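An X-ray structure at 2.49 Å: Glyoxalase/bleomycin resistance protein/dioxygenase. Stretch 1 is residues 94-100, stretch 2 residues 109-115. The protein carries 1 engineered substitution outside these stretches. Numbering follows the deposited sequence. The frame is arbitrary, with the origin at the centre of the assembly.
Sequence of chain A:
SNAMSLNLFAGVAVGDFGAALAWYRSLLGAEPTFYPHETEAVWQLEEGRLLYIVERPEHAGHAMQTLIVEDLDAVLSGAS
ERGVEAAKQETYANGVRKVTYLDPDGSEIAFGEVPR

Stretch 1, residues 94-100: NGVRKVT
Stretch 2 (109-115) IAFGEVP

Both hydrogen bonds from the Arg97 guanidinium go to Glu113 OE2, which lies at the guanidinium edge, near its plane, and accepts a weak hydrogen bond from Arg97 NE (3.3 Å) and another from Arg97 NH2 (3.3 Å), both forming part of a salt bridge. The position of NH2 is less certain because of a close approach elsewhere in the structure. Both CA-to-CB bonds point sideways, yet the ends of both side chains come nearer to the other stretch, with Arg97 chi1 to chi3 m, t, m and Glu113 chi1 p, chi2 t, chi3 8°.

Strand 97-100 runs antiparallel to the strand that includes Ala110, Phe111 and Gly112, at 164° with a closest axial approach of 4.6 Å. Val99 and Phe111 form the hydrogen-bonded pair (CA-CA 5.3 Å): Val99 N to Phe111 O and Phe111 N to Val99 O are both 2.8 Å and nearly straight. Thr100 and Ala110 form a non-hydrogen-bonded pair (CA-CA 4.2 Å), their side chains on the face opposite Val99 and Phe111. Both strands are extended, phi/psi being -118/136 at Val99 and -125/123 at Phe111 (chi1 m). All-t Lys98 brings CE to 3.8 Å from Ala110 CB.

Before the strand, Gly95 (96/-4) adopts a glycine-favouring conformation, and Val96 N donates a hydrogen bond to Asn94 OD1 (3.2 Å). Val96 (chi1 t) packs CG2 3.9 Å from Pro115 CB.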

# COMPACT_ATOMS: atom_id res chain seq x y z
N ASN A 94 -16.38 -6.92 16.97
CA ASN A 94 -16.13 -5.66 17.66
C ASN A 94 -16.26 -4.41 16.78
O ASN A 94 -16.23 -3.29 17.28
CB ASN A 94 -14.72 -5.71 18.23
CG ASN A 94 -13.82 -6.58 17.40
OD1 ASN A 94 -13.27 -6.14 16.38
ND2 ASN A 94 -13.68 -7.84 17.81
N GLY A 95 -16.39 -4.61 15.48
CA GLY A 95 -16.52 -3.51 14.56
C GLY A 95 -15.19 -3.13 13.94
O GLY A 95 -15.13 -2.26 13.07
N VAL A 96 -14.12 -3.78 14.38
CA VAL A 96 -12.82 -3.55 13.77
C VAL A 96 -12.78 -4.06 12.33
O VAL A 96 -13.06 -5.22 12.07
CB VAL A 96 -11.69 -4.23 14.55
CG1 VAL A 96 -10.49 -4.49 13.64
CG2 VAL A 96 -11.30 -3.37 15.74
N ARG A 97 -12.44 -3.17 11.42
CA ARG A 97 -12.34 -3.54 10.02
C ARG A 97 -10.92 -3.86 9.57
O ARG A 97 -9.95 -3.31 10.09
CB ARG A 97 -12.89 -2.43 9.12
CG ARG A 97 -14.37 -2.19 9.25
CD ARG A 97 -14.72 -0.87 8.60
NE ARG A 97 -14.25 0.24 9.41
CZ ARG A 97 -14.17 1.50 8.98
NH1 ARG A 97 -14.53 1.79 7.74
NH2 ARG A 97 -13.73 2.45 9.79
N LYS A 98 -10.83 -4.77 8.61
CA LYS A 98 -9.65 -4.90 7.79
C LYS A 98 -10.13 -4.72 6.36
O LYS A 98 -11.08 -5.38 5.94
CB LYS A 98 -9.02 -6.29 7.97
CG LYS A 98 -7.81 -6.56 7.09
CD LYS A 98 -7.34 -7.98 7.27
CE LYS A 98 -6.63 -8.53 6.04
NZ LYS A 98 -6.51 -10.01 6.11
N VAL A 99 -9.51 -3.81 5.61
CA VAL A 99 -9.84 -3.73 4.20
C VAL A 99 -8.64 -4.01 3.31
O VAL A 99 -7.53 -3.52 3.56
CB VAL A 99 -10.62 -2.43 3.79
CG1 VAL A 99 -11.03 -1.61 5.04
CG2 VAL A 99 -9.84 -1.62 2.80
N THR A 100 -8.86 -4.81 2.28
CA THR A 100 -7.76 -5.28 1.47
C THR A 100 -7.77 -4.70 0.07
O THR A 100 -8.77 -4.75 -0.63
CB THR A 100 -7.77 -6.80 1.38
OG1 THR A 100 -7.76 -7.36 2.69
CG2 THR A 100 -6.55 -7.30 0.61
N ILE A 109 -2.46 -5.35 -0.18
CA ILE A 109 -2.15 -4.31 0.78
C ILE A 109 -3.35 -4.10 1.69
O ILE A 109 -4.37 -3.57 1.25
CB ILE A 109 -1.84 -2.95 0.09
CG1 ILE A 109 -0.90 -3.16 -1.10
CG2 ILE A 109 -1.24 -1.97 1.08
CD1 ILE A 109 0.48 -3.62 -0.71
N ALA A 110 -3.24 -4.52 2.94
CA ALA A 110 -4.36 -4.42 3.87
C ALA A 110 -4.22 -3.26 4.86
O ALA A 110 -3.11 -2.91 5.29
CB ALA A 110 -4.58 -5.73 4.61
N PHE A 111 -5.36 -2.68 5.19
CA PHE A 111 -5.44 -1.59 6.15
C PHE A 111 -6.42 -1.95 7.23
O PHE A 111 -7.59 -2.24 6.97
CB PHE A 111 -5.91 -0.31 5.47
CG PHE A 111 -4.93 0.25 4.49
CD1 PHE A 111 -4.02 1.21 4.88
CD2 PHE A 111 -4.92 -0.18 3.17
CE1 PHE A 111 -3.12 1.74 3.98
CE2 PHE A 111 -4.03 0.34 2.26
CZ PHE A 111 -3.12 1.30 2.66
N GLY A 112 -5.94 -1.93 8.47
CA GLY A 112 -6.79 -2.22 9.61
C GLY A 112 -6.84 -1.06 10.57
O GLY A 112 -6.27 0.00 10.32
N GLU A 113 -7.54 -1.26 11.68
CA GLU A 113 -7.69 -0.23 12.69
C GLU A 113 -7.95 -0.84 14.05
O GLU A 113 -8.48 -1.94 14.18
CB GLU A 113 -8.82 0.73 12.31
CG GLU A 113 -10.17 0.06 12.14
CD GLU A 113 -11.32 1.06 12.18
OE1 GLU A 113 -11.05 2.28 12.19
OE2 GLU A 113 -12.49 0.62 12.22
N VAL A 114 -7.58 -0.09 15.08
CA VAL A 114 -7.75 -0.51 16.47
C VAL A 114 -9.22 -0.47 16.92
O VAL A 114 -10.05 0.23 16.33
CB VAL A 114 -6.86 0.37 17.38
CG1 VAL A 114 -5.48 0.55 16.74
CG2 VAL A 114 -7.50 1.72 17.59
N PRO A 115 -9.55 -1.24 17.95
CA PRO A 115 -10.92 -1.27 18.48
C PRO A 115 -11.34 0.07 19.11
O PRO A 115 -10.51 0.86 19.56
CB PRO A 115 -11.08 -2.41 19.48